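Local coordinates for protein fibrillarin-like rRNA/tRNA 2'-O-methyltransferase (PDB 1NT2) that uses S-adenosylmethionine to methylate ribose 2'-hydroxyls in rRNA and tRNA, at sites set by the guide RNA of box C/D ribonucleoprotein particles, at residues R6-L11 / A76-E81; S19-H24 / E103-I108; V161-I166 / H199-F204. All blocks are in the same frame, centred on the assembly; numbering follows the deposited sequence.

Interaction 1: R6-L11 / A76-E81; sequences RNVYLL and ADIVDE
The R6 guanidinium has OD1 of D80 over one face and CG of its own neighbour N7 in plane at its edge; the backbone O of I78 and CG of E81 come at it obliquely. Guanidinium and D80 carboxylate are turned 66° against each other, so the salt bridge, R6 NH1 to D80 OD1 at 2.6 Å, rests on one oxygen and is not a side-on, two-oxygen pair. A bend at chi2 (-77°) carries the R6 chain past I78, CB lying 3.4 Å from I78 CG2. From N7, ND2 gives a hydrogen bond of 2.9 Å to the backbone O of D77, in the plane of that carbonyl, and a weak one of 3.2 Å to D80 OD1. On the apolar side, V8 CG2 rests 4.1 Å from I78 CD1. D77 keeps its carboxylate for other partners, among them R104, R34 and T17. An alanine in place of R6 would remove the salt bridge and the CG and CD beside I78 O, keeping only CB against I78 CG2, and would probably loosen the hold of the N-terminal segment on this turn. Two successive residues thus bring N-H groups to the C-terminal end of helix 70-78 and converge on D80 OD1, a concentration of donors and positive charge that probably suits the partly negative helix end and keeps the D80 carboxylate ionised.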
ATOM      1  N   ARG A   6      58.289  -1.229  22.282  1.00 64.83           N
ATOM      2  CA  ARG A   6      58.957  -0.014  21.858  1.00 62.87           C
ATOM      3  C   ARG A   6      58.957   1.042  22.942  1.00 61.68           C
ATOM      4  O   ARG A   6      60.015   1.451  23.409  1.00 63.28           O
ATOM      5  CB  ARG A   6      58.283   0.512  20.596  1.00 63.28           C
ATOM      6  CG  ARG A   6      59.251   1.036  19.544  1.00 62.14           C
ATOM      7  CD  ARG A   6      59.772   2.396  19.928  1.00 61.53           C
ATOM      8  NE  ARG A   6      60.728   2.923  18.965  1.00 60.85           N
ATOM      9  CZ  ARG A   6      61.223   4.154  19.021  1.00 61.63           C
ATOM     10  NH1 ARG A   6      60.850   4.980  19.991  1.00 61.68           N
ATOM     11  NH2 ARG A   6      62.096   4.562  18.114  1.00 62.06           N
ATOM     12  N   ASN A   7      57.783   1.506  23.335  1.00 59.03           N
ATOM     13  CA  ASN A   7      57.719   2.496  24.399  1.00 58.09           C
ATOM     14  C   ASN A   7      56.666   2.015  25.376  1.00 57.66           C
ATOM     15  O   ASN A   7      55.885   2.794  25.931  1.00 56.46           O
ATOM     16  CB  ASN A   7      57.377   3.878  23.835  1.00 57.57           C
ATOM     17  CG  ASN A   7      58.562   4.535  23.144  1.00 56.10           C
ATOM     18  OD1 ASN A   7      59.651   4.636  23.714  1.00 54.78           O
ATOM     19  ND2 ASN A   7      58.354   4.992  21.917  1.00 55.75           N
ATOM     20  N   VAL A   8      56.679   0.699  25.578  1.00 57.54           N
ATOM     21  CA  VAL A   8      55.736   0.018  26.449  1.00 57.65           C
ATOM     22  C   VAL A   8      56.377  -0.560  27.706  1.00 58.52           C
ATOM     23  O   VAL A   8      57.265  -1.416  27.637  1.00 58.63           O
ATOM     24  CB  VAL A   8      55.035  -1.116  25.685  1.00 56.73           C
ATOM     25  CG1 VAL A   8      54.144  -1.901  26.616  1.00 57.36           C
ATOM     26  CG2 VAL A   8      54.229  -0.541  24.529  1.00 55.84           C
ATOM     27  N   TYR A   9      55.899  -0.088  28.852  1.00 59.36           N
ATOM     28  CA  TYR A   9      56.392  -0.530  30.145  1.00 60.05           C
ATOM     29  C   TYR A   9      55.219  -0.832  31.062  1.00 61.21           C
ATOM     30  O   TYR A   9      54.067  -0.536  30.732  1.00 61.53           O
ATOM     31  CB  TYR A   9      57.258   0.556  30.779  1.00 59.49           C
ATOM     32  CG  TYR A   9      58.402   0.994  29.913  1.00 59.77           C
ATOM     33  CD1 TYR A   9      59.387   0.096  29.519  1.00 60.88           C
ATOM     34  CD2 TYR A   9      58.492   2.305  29.469  1.00 61.22           C
ATOM     35  CE1 TYR A   9      60.438   0.493  28.696  1.00 61.99           C
ATOM     36  CE2 TYR A   9      59.537   2.717  28.645  1.00 62.27           C
ATOM     37  CZ  TYR A   9      60.506   1.806  28.263  1.00 62.58           C
ATOM     38  OH  TYR A   9      61.541   2.212  27.450  1.00 63.44           O
ATOM     39  N   LEU A  10      55.530  -1.417  32.218  1.00 62.00           N
ATOM     40  CA  LEU A  10      54.533  -1.775  33.217  1.00 62.66           C
ATOM     41  C   LEU A  10      54.749  -1.034  34.540  1.00 64.44           C
ATOM     42  O   LEU A  10      55.155  -1.645  35.528  1.00 65.66           O
ATOM     43  CB  LEU A  10      54.576  -3.280  33.477  1.00 60.74           C
ATOM     44  CG  LEU A  10      54.256  -4.190  32.296  1.00 60.21           C
ATOM     45  CD1 LEU A  10      54.834  -5.568  32.524  1.00 61.03           C
ATOM     46  CD2 LEU A  10      52.763  -4.260  32.115  1.00 59.98           C
ATOM     47  N   LEU A  11      54.497   0.275  34.563  1.00 65.55           N
ATOM     48  CA  LEU A  11      54.643   1.045  35.798  1.00 66.26           C
ATOM     49  C   LEU A  11      53.922   0.276  36.892  1.00 66.47           C
ATOM     50  O   LEU A  11      52.733   0.004  36.774  1.00 66.68           O
ATOM     51  CB  LEU A  11      54.003   2.419  35.657  1.00 67.33           C
ATOM     52  CG  LEU A  11      54.625   3.294  34.579  1.00 70.10           C
ATOM     53  CD1 LEU A  11      54.076   4.706  34.713  1.00 71.95           C
ATOM     54  CD2 LEU A  11      56.142   3.293  34.725  1.00 70.92           C
ATOM     55  N   ALA A  76      50.583   5.586  18.304  1.00 32.31           N
ATOM     56  CA  ALA A  76      51.320   6.772  17.906  1.00 33.19           C
ATOM     57  C   ALA A  76      52.506   7.025  18.830  1.00 35.21           C
ATOM     58  O   ALA A  76      53.492   7.648  18.426  1.00 35.96           O
ATOM     59  CB  ALA A  76      50.397   7.971  17.896  1.00 32.44           C
ATOM     60  N   ASP A  77      52.409   6.559  20.071  1.00 36.43           N
ATOM     61  CA  ASP A  77      53.499   6.735  21.023  1.00 38.84           C
ATOM     62  C   ASP A  77      54.547   5.665  20.786  1.00 40.93           C
ATOM     63  O   ASP A  77      55.738   5.880  21.028  1.00 41.53           O
ATOM     64  CB  ASP A  77      53.007   6.615  22.465  1.00 39.61           C
ATOM     65  CG  ASP A  77      52.241   7.831  22.926  1.00 39.89           C
ATOM     66  OD1 ASP A  77      52.468   8.919  22.350  1.00 39.80           O
ATOM     67  OD2 ASP A  77      51.431   7.693  23.877  1.00 39.35           O
ATOM     68  N   ILE A  78      54.088   4.503  20.333  1.00 42.82           N
ATOM     69  CA  ILE A  78      54.966   3.380  20.046  1.00 45.66           C
ATOM     70  C   ILE A  78      55.775   3.713  18.795  1.00 48.11           C
ATOM     71  O   ILE A  78      57.005   3.658  18.805  1.00 49.60           O
ATOM     72  CB  ILE A  78      54.144   2.101  19.824  1.00 46.26           C
ATOM     73  CG1 ILE A  78      53.316   1.808  21.084  1.00 46.69           C
ATOM     74  CG2 ILE A  78      55.065   0.935  19.492  1.00 47.00           C
ATOM     75  CD1 ILE A  78      52.443   0.562  21.011  1.00 45.49           C
ATOM     76  N   VAL A  79      55.079   4.074  17.722  1.00 49.99           N
ATOM     77  CA  VAL A  79      55.724   4.453  16.467  1.00 51.08           C
ATOM     78  C   VAL A  79      55.874   5.983  16.437  1.00 51.68           C
ATOM     79  O   VAL A  79      55.192   6.667  15.682  1.00 51.72           O
ATOM     80  CB  VAL A  79      54.874   3.974  15.258  1.00 50.41           C
ATOM     81  CG1 VAL A  79      55.474   4.460  13.956  1.00 50.84           C
ATOM     82  CG2 VAL A  79      54.798   2.457  15.257  1.00 49.68           C
ATOM     83  N   ASP A  80      56.762   6.513  17.274  1.00 52.83           N
ATOM     84  CA  ASP A  80      56.979   7.960  17.355  1.00 54.76           C
ATOM     85  C   ASP A  80      57.842   8.509  16.226  1.00 56.20           C
ATOM     86  O   ASP A  80      57.890   9.724  15.999  1.00 56.16           O
ATOM     87  CB  ASP A  80      57.630   8.315  18.694  1.00 54.28           C
ATOM     88  CG  ASP A  80      58.893   7.514  18.961  1.00 53.15           C
ATOM     89  OD1 ASP A  80      58.811   6.265  18.987  1.00 50.77           O
ATOM     90  OD2 ASP A  80      59.959   8.137  19.151  1.00 52.69           O
ATOM     91  N   GLU A  81      58.527   7.603  15.533  1.00 57.16           N
ATOM     92  CA  GLU A  81      59.404   7.964  14.426  1.00 57.80           C
ATOM     93  C   GLU A  81      58.868   7.313  13.151  1.00 56.87           C
ATOM     94  O   GLU A  81      59.630   6.945  12.250  1.00 57.33           O
ATOM     95  CB  GLU A  81      60.833   7.467  14.705  1.00 59.84           C
ATOM     96  CG  GLU A  81      61.381   7.817  16.100  1.00 62.46           C
ATOM     97  CD  GLU A  81      62.260   9.061  16.115  1.00 63.34           C
ATOM     98  OE1 GLU A  81      63.300   9.054  15.425  1.00 63.83           O
ATOM     99  OE2 GLU A  81      61.917  10.037  16.823  1.00 64.30           O
TER

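Interaction 2: S19-H24 / E103-I108; sequences SKYGSH and ERNNII
An ST turn begins the loop that follows strand 14-18: OG of S19 accepts from the backbone N of Y21 at 2.9 Å, and the Y21 side chain is directed against the C-terminal end of helix 91-103. Y21 has CG anti to its carbonyl carbon (chi1 -74°), which lays the ring against two consecutive residues of the other segment, both on the same side of its plane. Over that face lies R104, whose CD stands 4.0 Å from the ring centroid in a CH-pi contact, shifted toward the rim. The R104 guanidinium runs on nearly parallel to the ring, the planes 14° apart, with NE 3.8 Å from Y21 CD1. E103 meets the ring obliquely instead, its CD 3.2 Å from Y21 CD2. The carboxylate of E103 divides its work: OE2 takes the backbone N-H of G22 at 2.9 Å, nearly along its C-O axis, while OE1 receives NE of R104 at 3.2 Å from above the carboxylate plane, within a salt bridge. That bond lies in the guanidinium plane, so it helps fix the rotation of the guanidinium beside the ring. The far end of R104 is held by D77 of helix 70-78, through NH1. At the tip of the ring, N105 ND2 comes only loosely near Y21 OH, at 3.9 Å. Behind this contact, R104 O makes a weak hydrogen bond to R55 of the neighbouring Nop5 chain, and I108 packs on L54 of that chain. The R104-Y21 contact therefore sits where helix 91-103 turns into strand 107-110, an edge strand of the large sheet within this chain, closing the beta-alpha-beta crossover from strand 83-87 that is characteristic of the Rossmann-like methyltransferase fold.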
ATOM      1  N   SER A  19      55.191   8.790  26.706  1.00 49.00           N
ATOM      2  CA  SER A  19      54.677   9.901  25.916  1.00 48.82           C
ATOM      3  C   SER A  19      54.866  11.219  26.636  1.00 49.32           C
ATOM      4  O   SER A  19      55.289  11.259  27.790  1.00 49.09           O
ATOM      5  CB  SER A  19      53.190   9.724  25.599  1.00 47.86           C
ATOM      6  OG  SER A  19      52.707  10.836  24.857  1.00 44.67           O
ATOM      7  N   LYS A  20      54.563  12.299  25.932  1.00 49.44           N
ATOM      8  CA  LYS A  20      54.668  13.632  26.487  1.00 50.38           C
ATOM      9  C   LYS A  20      53.419  14.333  26.012  1.00 51.02           C
ATOM     10  O   LYS A  20      53.413  15.546  25.808  1.00 51.89           O
ATOM     11  CB  LYS A  20      55.915  14.343  25.961  1.00 50.55           C
ATOM     12  CG  LYS A  20      56.064  14.263  24.461  1.00 52.06           C
ATOM     13  CD  LYS A  20      57.393  14.835  23.998  1.00 52.89           C
ATOM     14  CE  LYS A  20      57.708  14.394  22.571  1.00 53.42           C
ATOM     15  NZ  LYS A  20      56.586  14.686  21.627  1.00 53.12           N
ATOM     16  N   TYR A  21      52.365  13.540  25.827  1.00 51.67           N
ATOM     17  CA  TYR A  21      51.076  14.045  25.371  1.00 52.44           C
ATOM     18  C   TYR A  21      49.943  13.832  26.376  1.00 53.50           C
ATOM     19  O   TYR A  21      50.053  13.029  27.309  1.00 52.16           O
ATOM     20  CB  TYR A  21      50.697  13.412  24.034  1.00 51.91           C
ATOM     21  CG  TYR A  21      51.483  13.942  22.851  1.00 51.91           C
ATOM     22  CD1 TYR A  21      52.513  13.192  22.270  1.00 51.43           C
ATOM     23  CD2 TYR A  21      51.179  15.184  22.293  1.00 51.01           C
ATOM     24  CE1 TYR A  21      53.207  13.671  21.161  1.00 49.66           C
ATOM     25  CE2 TYR A  21      51.865  15.665  21.189  1.00 49.62           C
ATOM     26  CZ  TYR A  21      52.869  14.906  20.630  1.00 49.27           C
ATOM     27  OH  TYR A  21      53.508  15.391  19.526  1.00 50.03           O
ATOM     28  N   GLY A  22      48.848  14.561  26.155  1.00 55.19           N
ATOM     29  CA  GLY A  22      47.693  14.504  27.038  1.00 55.82           C
ATOM     30  C   GLY A  22      46.839  13.254  27.019  1.00 55.98           C
ATOM     31  O   GLY A  22      47.158  12.272  26.340  1.00 55.99           O
ATOM     32  N   SER A  23      45.747  13.300  27.781  1.00 55.97           N
ATOM     33  CA  SER A  23      44.818  12.180  27.884  1.00 55.48           C
ATOM     34  C   SER A  23      43.690  12.343  26.885  1.00 55.21           C
ATOM     35  O   SER A  23      42.876  13.265  26.983  1.00 54.98           O
ATOM     36  CB  SER A  23      44.228  12.093  29.287  1.00 55.15           C
ATOM     37  OG  SER A  23      43.237  13.084  29.487  1.00 54.93           O
ATOM     38  N   HIS A  24      43.653  11.427  25.925  1.00 54.88           N
ATOM     39  CA  HIS A  24      42.649  11.442  24.879  1.00 53.51           C
ATOM     40  C   HIS A  24      41.335  10.907  25.420  1.00 53.34           C
ATOM     41  O   HIS A  24      40.262  11.410  25.079  1.00 53.28           O
ATOM     42  CB  HIS A  24      43.117  10.579  23.716  1.00 52.70           C
ATOM     43  CG  HIS A  24      42.219  10.639  22.529  1.00 53.09           C
ATOM     44  ND1 HIS A  24      41.943  11.816  21.870  1.00 54.27           N
ATOM     45  CD2 HIS A  24      41.534   9.669  21.878  1.00 54.03           C
ATOM     46  CE1 HIS A  24      41.126  11.570  20.862  1.00 55.29           C
ATOM     47  NE2 HIS A  24      40.862  10.274  20.845  1.00 55.29           N
ATOM     48  N   GLU A 103      46.425  17.183  18.120  1.00 35.40           N
ATOM     49  CA  GLU A 103      47.421  17.216  19.181  1.00 36.96           C
ATOM     50  C   GLU A 103      48.729  16.590  18.725  1.00 37.64           C
ATOM     51  O   GLU A 103      49.800  17.174  18.885  1.00 38.31           O
ATOM     52  CB  GLU A 103      46.918  16.469  20.415  1.00 36.71           C
ATOM     53  CG  GLU A 103      47.966  16.365  21.498  1.00 37.06           C
ATOM     54  CD  GLU A 103      47.934  15.034  22.232  1.00 37.94           C
ATOM     55  OE1 GLU A 103      47.876  13.975  21.559  1.00 34.71           O
ATOM     56  OE2 GLU A 103      47.988  15.056  23.483  1.00 38.88           O
ATOM     57  N   ARG A 104      48.634  15.399  18.152  1.00 38.32           N
ATOM     58  CA  ARG A 104      49.818  14.702  17.692  1.00 39.99           C
ATOM     59  C   ARG A 104      50.129  15.000  16.248  1.00 40.13           C
ATOM     60  O   ARG A 104      49.251  15.378  15.488  1.00 42.00           O
ATOM     61  CB  ARG A 104      49.640  13.210  17.892  1.00 40.86           C
ATOM     62  CG  ARG A 104      49.287  12.891  19.305  1.00 41.11           C
ATOM     63  CD  ARG A 104      50.026  11.697  19.773  1.00 42.01           C
ATOM     64  NE  ARG A 104      49.476  11.270  21.041  1.00 45.80           N
ATOM     65  CZ  ARG A 104      49.651  10.058  21.540  1.00 49.26           C
ATOM     66  NH1 ARG A 104      50.368   9.175  20.860  1.00 50.94           N
ATOM     67  NH2 ARG A 104      49.092   9.723  22.699  1.00 51.38           N
ATOM     68  N   ASN A 105      51.383  14.803  15.868  1.00 40.35           N
ATOM     69  CA  ASN A 105      51.819  15.092  14.503  1.00 40.58           C
ATOM     70  C   ASN A 105      52.298  13.893  13.682  1.00 39.01           C
ATOM     71  O   ASN A 105      53.090  14.064  12.762  1.00 36.99           O
ATOM     72  CB  ASN A 105      52.945  16.135  14.545  1.00 42.70           C
ATOM     73  CG  ASN A 105      54.206  15.623  15.264  1.00 44.07           C
ATOM     74  OD1 ASN A 105      55.219  16.328  15.332  1.00 43.13           O
ATOM     75  ND2 ASN A 105      54.143  14.398  15.804  1.00 43.16           N
ATOM     76  N   ASN A 106      51.830  12.690  13.993  1.00 38.36           N
ATOM     77  CA  ASN A 106      52.278  11.513  13.250  1.00 38.07           C
ATOM     78  C   ASN A 106      51.146  10.615  12.804  1.00 37.65           C
ATOM     79  O   ASN A 106      51.376   9.469  12.405  1.00 37.18           O
ATOM     80  CB  ASN A 106      53.270  10.703  14.083  1.00 39.87           C
ATOM     81  CG  ASN A 106      52.742  10.370  15.469  1.00 42.21           C
ATOM     82  OD1 ASN A 106      52.409  11.262  16.268  1.00 44.22           O
ATOM     83  ND2 ASN A 106      52.673   9.080  15.769  1.00 42.52           N
ATOM     84  N   ILE A 107      49.925  11.142  12.880  1.00 37.03           N
ATOM     85  CA  ILE A 107      48.730  10.406  12.471  1.00 34.12           C
ATOM     86  C   ILE A 107      48.038  11.140  11.324  1.00 31.76           C
ATOM     87  O   ILE A 107      47.776  12.348  11.403  1.00 29.00           O
ATOM     88  CB  ILE A 107      47.726  10.234  13.651  1.00 34.75           C
ATOM     89  CG1 ILE A 107      48.419   9.546  14.836  1.00 32.15           C
ATOM     90  CG2 ILE A 107      46.521   9.390  13.194  1.00 33.81           C
ATOM     91  CD1 ILE A 107      47.637   9.603  16.114  1.00 29.15           C
ATOM     92  N   ILE A 108      47.768  10.382  10.262  1.00 30.11           N
ATOM     93  CA  ILE A 108      47.113  10.875   9.054  1.00 28.95           C
ATOM     94  C   ILE A 108      45.681  10.337   8.959  1.00 28.06           C
ATOM     95  O   ILE A 108      45.456   9.124   8.855  1.00 26.86           O
ATOM     96  CB  ILE A 108      47.877  10.436   7.795  1.00 30.36           C
ATOM     97  CG1 ILE A 108      49.359  10.825   7.910  1.00 30.08           C
ATOM     98  CG2 ILE A 108      47.223  11.055   6.567  1.00 32.61           C
ATOM     99  CD1 ILE A 108      49.612  12.323   8.051  1.00 29.56           C
TER

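Interaction 3: V161-I166 / H199-F204; sequences VKARSI and HRDHIF
K162, D201 and H202 form the closely packed part of this contact, where the end of strand 155-162 meets the start of strand 202-209; the V161-I203 contact is more open, and R164 lies on the exposed rim. K162 lies over H202: its CB stands 3.9 Å from the imidazole centroid, in a CH-pi contact shifted toward the rim at NE2. With CG anti to the backbone N (chi1 174°), the K162 chain stays extended through chi3 and bends at chi4 (58°), which brings NZ to D201 OD2 in a salt bridge of 3.2 Å. On the other face the buried V161 meets I203 less closely, CB to CG2 at 4.3 Å, and both side chains also touch F176 of helix 172-184. Between the strands, V161 N donates to I203 O at 3.3 Å from above the carbonyl plane; the return bond from I203 N to V161 O is weak, as is the one from A163 N to D201 O at 3.4 Å, where the first chain passes into a short helical turn. At the rim, R164 crosses D201 at about a right angle, its CG passing 3.4 Å from D201 OD2, but the arginine's charged end remains too distant for a salt bridge, with NH1 4.6 Å from D201 OD2. The lysine and arginine around the D201 carboxylate would probably favour its ionised form. H202 also lies about 5 Å, side chain to ligand, from the bound S-adenosylmethionine, so this strand pair borders the cofactor site. Strand 202-209, inserted antiparallel between 155-162 and 188-194, gives the order 3-2-1-4-5-7-6 characteristic of class I, Rossmann-like methyltransferases.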
ATOM      1  N   VAL A 161      39.115  -9.607  16.149  1.00 36.78           N
ATOM      2  CA  VAL A 161      37.899 -10.214  15.622  1.00 36.82           C
ATOM      3  C   VAL A 161      36.819 -10.470  16.674  1.00 38.10           C
ATOM      4  O   VAL A 161      37.087 -10.986  17.760  1.00 39.12           O
ATOM      5  CB  VAL A 161      38.240 -11.554  14.907  1.00 34.89           C
ATOM      6  CG1 VAL A 161      36.980 -12.290  14.490  1.00 32.23           C
ATOM      7  CG2 VAL A 161      39.105 -11.273  13.706  1.00 33.85           C
ATOM      8  N   LYS A 162      35.591 -10.097  16.342  1.00 37.96           N
ATOM      9  CA  LYS A 162      34.466 -10.318  17.229  1.00 38.41           C
ATOM     10  C   LYS A 162      33.669 -11.431  16.579  1.00 40.37           C
ATOM     11  O   LYS A 162      32.972 -11.189  15.597  1.00 41.77           O
ATOM     12  CB  LYS A 162      33.614  -9.055  17.326  1.00 37.58           C
ATOM     13  CG  LYS A 162      32.327  -9.223  18.107  1.00 35.08           C
ATOM     14  CD  LYS A 162      31.709  -7.877  18.407  1.00 35.52           C
ATOM     15  CE  LYS A 162      30.373  -8.036  19.105  1.00 36.45           C
ATOM     16  NZ  LYS A 162      30.464  -8.810  20.372  1.00 35.70           N
ATOM     17  N   ALA A 163      33.789 -12.647  17.109  1.00 41.06           N
ATOM     18  CA  ALA A 163      33.071 -13.796  16.563  1.00 42.03           C
ATOM     19  C   ALA A 163      31.691 -13.435  16.008  1.00 42.89           C
ATOM     20  O   ALA A 163      31.445 -13.609  14.816  1.00 42.38           O
ATOM     21  CB  ALA A 163      32.937 -14.879  17.624  1.00 42.81           C
ATOM     22  N   ARG A 164      30.804 -12.927  16.866  1.00 43.90           N
ATOM     23  CA  ARG A 164      29.449 -12.547  16.458  1.00 45.97           C
ATOM     24  C   ARG A 164      29.391 -11.628  15.234  1.00 46.38           C
ATOM     25  O   ARG A 164      28.441 -11.679  14.455  1.00 46.17           O
ATOM     26  CB  ARG A 164      28.718 -11.852  17.606  1.00 47.99           C
ATOM     27  CG  ARG A 164      28.884 -12.500  18.949  1.00 51.84           C
ATOM     28  CD  ARG A 164      27.762 -12.076  19.883  1.00 55.51           C
ATOM     29  NE  ARG A 164      26.574 -12.908  19.701  1.00 58.84           N
ATOM     30  CZ  ARG A 164      26.524 -14.213  19.975  1.00 61.13           C
ATOM     31  NH1 ARG A 164      27.596 -14.842  20.449  1.00 61.95           N
ATOM     32  NH2 ARG A 164      25.400 -14.895  19.774  1.00 62.32           N
ATOM     33  N   SER A 165      30.396 -10.774  15.084  1.00 47.45           N
ATOM     34  CA  SER A 165      30.481  -9.834  13.966  1.00 48.86           C
ATOM     35  C   SER A 165      30.376 -10.556  12.621  1.00 49.44           C
ATOM     36  O   SER A 165      29.843 -10.037  11.638  1.00 47.16           O
ATOM     37  CB  SER A 165      31.817  -9.087  14.059  1.00 48.96           C
ATOM     38  OG  SER A 165      32.070  -8.310  12.908  1.00 50.49           O
ATOM     39  N   ILE A 166      30.891 -11.775  12.614  1.00 52.61           N
ATOM     40  CA  ILE A 166      30.923 -12.635  11.444  1.00 55.53           C
ATOM     41  C   ILE A 166      29.742 -13.612  11.405  1.00 58.91           C
ATOM     42  O   ILE A 166      29.015 -13.671  10.417  1.00 59.26           O
ATOM     43  CB  ILE A 166      32.248 -13.415  11.440  1.00 53.81           C
ATOM     44  CG1 ILE A 166      33.408 -12.417  11.406  1.00 52.03           C
ATOM     45  CG2 ILE A 166      32.300 -14.370  10.268  1.00 53.52           C
ATOM     46  CD1 ILE A 166      34.734 -13.001  11.793  1.00 51.08           C
ATOM     47  N   HIS A 199      38.117  -8.306  26.810  1.00 51.05           N
ATOM     48  CA  HIS A 199      37.111  -8.313  25.749  1.00 51.81           C
ATOM     49  C   HIS A 199      36.540  -9.699  25.534  1.00 53.00           C
ATOM     50  O   HIS A 199      36.997 -10.435  24.669  1.00 53.15           O
ATOM     51  CB  HIS A 199      37.720  -7.786  24.458  1.00 50.66           C
ATOM     52  CG  HIS A 199      38.223  -6.385  24.581  1.00 49.96           C
ATOM     53  ND1 HIS A 199      39.341  -6.060  25.319  1.00 49.33           N
ATOM     54  CD2 HIS A 199      37.719  -5.214  24.125  1.00 49.09           C
ATOM     55  CE1 HIS A 199      39.505  -4.749  25.315  1.00 49.09           C
ATOM     56  NE2 HIS A 199      38.534  -4.213  24.598  1.00 49.87           N
ATOM     57  N   ARG A 200      35.520 -10.034  26.320  1.00 55.25           N
ATOM     58  CA  ARG A 200      34.883 -11.348  26.280  1.00 58.27           C
ATOM     59  C   ARG A 200      34.293 -11.831  24.950  1.00 58.70           C
ATOM     60  O   ARG A 200      33.498 -12.768  24.943  1.00 58.14           O
ATOM     61  CB  ARG A 200      33.785 -11.438  27.359  1.00 60.83           C
ATOM     62  CG  ARG A 200      34.247 -11.290  28.813  1.00 62.89           C
ATOM     63  CD  ARG A 200      33.415 -12.189  29.756  1.00 66.62           C
ATOM     64  NE  ARG A 200      31.989 -11.839  29.830  1.00 68.69           N
ATOM     65  CZ  ARG A 200      31.051 -12.582  30.428  1.00 68.86           C
ATOM     66  NH1 ARG A 200      31.369 -13.733  31.012  1.00 68.08           N
ATOM     67  NH2 ARG A 200      29.788 -12.172  30.452  1.00 68.81           N
ATOM     68  N   ASP A 201      34.671 -11.227  23.829  1.00 59.83           N
ATOM     69  CA  ASP A 201      34.121 -11.671  22.547  1.00 61.13           C
ATOM     70  C   ASP A 201      35.134 -11.586  21.401  1.00 61.17           C
ATOM     71  O   ASP A 201      34.897 -12.118  20.315  1.00 61.64           O
ATOM     72  CB  ASP A 201      32.876 -10.840  22.205  1.00 63.68           C
ATOM     73  CG  ASP A 201      31.881 -11.589  21.304  1.00 65.28           C
ATOM     74  OD1 ASP A 201      32.283 -12.046  20.207  1.00 65.19           O
ATOM     75  OD2 ASP A 201      30.691 -11.710  21.698  1.00 64.06           O
ATOM     76  N   HIS A 202      36.263 -10.924  21.644  1.00 60.26           N
ATOM     77  CA  HIS A 202      37.302 -10.764  20.630  1.00 58.37           C
ATOM     78  C   HIS A 202      38.493 -11.726  20.788  1.00 57.37           C
ATOM     79  O   HIS A 202      38.670 -12.345  21.835  1.00 57.46           O
ATOM     80  CB  HIS A 202      37.819  -9.317  20.656  1.00 58.12           C
ATOM     81  CG  HIS A 202      36.795  -8.295  20.275  1.00 57.65           C
ATOM     82  ND1 HIS A 202      35.657  -8.069  21.018  1.00 57.99           N
ATOM     83  CD2 HIS A 202      36.740  -7.434  19.229  1.00 57.73           C
ATOM     84  CE1 HIS A 202      34.944  -7.113  20.445  1.00 59.10           C
ATOM     85  NE2 HIS A 202      35.579  -6.710  19.358  1.00 57.85           N
ATOM     86  N   ILE A 203      39.299 -11.849  19.731  1.00 56.31           N
ATOM     87  CA  ILE A 203      40.511 -12.679  19.732  1.00 54.93           C
ATOM     88  C   ILE A 203      41.480 -12.071  18.728  1.00 53.55           C
ATOM     89  O   ILE A 203      41.082 -11.753  17.614  1.00 53.90           O
ATOM     90  CB  ILE A 203      40.242 -14.145  19.324  1.00 55.74           C
ATOM     91  CG1 ILE A 203      41.533 -14.953  19.484  1.00 55.44           C
ATOM     92  CG2 ILE A 203      39.768 -14.221  17.874  1.00 56.11           C
ATOM     93  CD1 ILE A 203      41.366 -16.442  19.322  1.00 55.96           C
ATOM     94  N   PHE A 204      42.744 -11.903  19.112  1.00 52.50           N
ATOM     95  CA  PHE A 204      43.731 -11.301  18.215  1.00 51.53           C
ATOM     96  C   PHE A 204      44.526 -12.336  17.430  1.00 52.17           C
ATOM     97  O   PHE A 204      44.942 -13.368  17.960  1.00 52.95           O
ATOM     98  CB  PHE A 204      44.695 -10.417  19.004  1.00 49.97           C
ATOM     99  CG  PHE A 204      45.763 -11.187  19.737  1.00 51.19           C
ATOM    100  CD1 PHE A 204      47.005 -11.415  19.148  1.00 50.79           C
ATOM    101  CD2 PHE A 204      45.521 -11.708  21.007  1.00 50.81           C
ATOM    102  CE1 PHE A 204      47.984 -12.149  19.810  1.00 49.76           C
ATOM    103  CE2 PHE A 204      46.494 -12.445  21.677  1.00 48.96           C
ATOM    104  CZ  PHE A 204      47.726 -12.663  21.077  1.00 49.96           C
TER

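Interactions 1 and 2 are neighbours, and their segments alternate along the chain. Both attach the N-terminal part to helix ends of the methyltransferase fold: interaction 1 at helix 70-78, interaction 2 at helix 91-103. They touch through D77, which binds R104 and S19, and through a weak hydrogen bond from N106 to A76 O. Interaction 1 is partly buried and combines a salt bridge with hydrogen bonds from a side-chain amide; interaction 2 is a surface contact in which an arginine lies over a ring while a carboxylate holds the arginine's edge and a backbone N-H. Interaction 3, also partly buried, lies opposite across the chain's centre and joins strands of the large sheet by backbone pairing, nearest the cofactor.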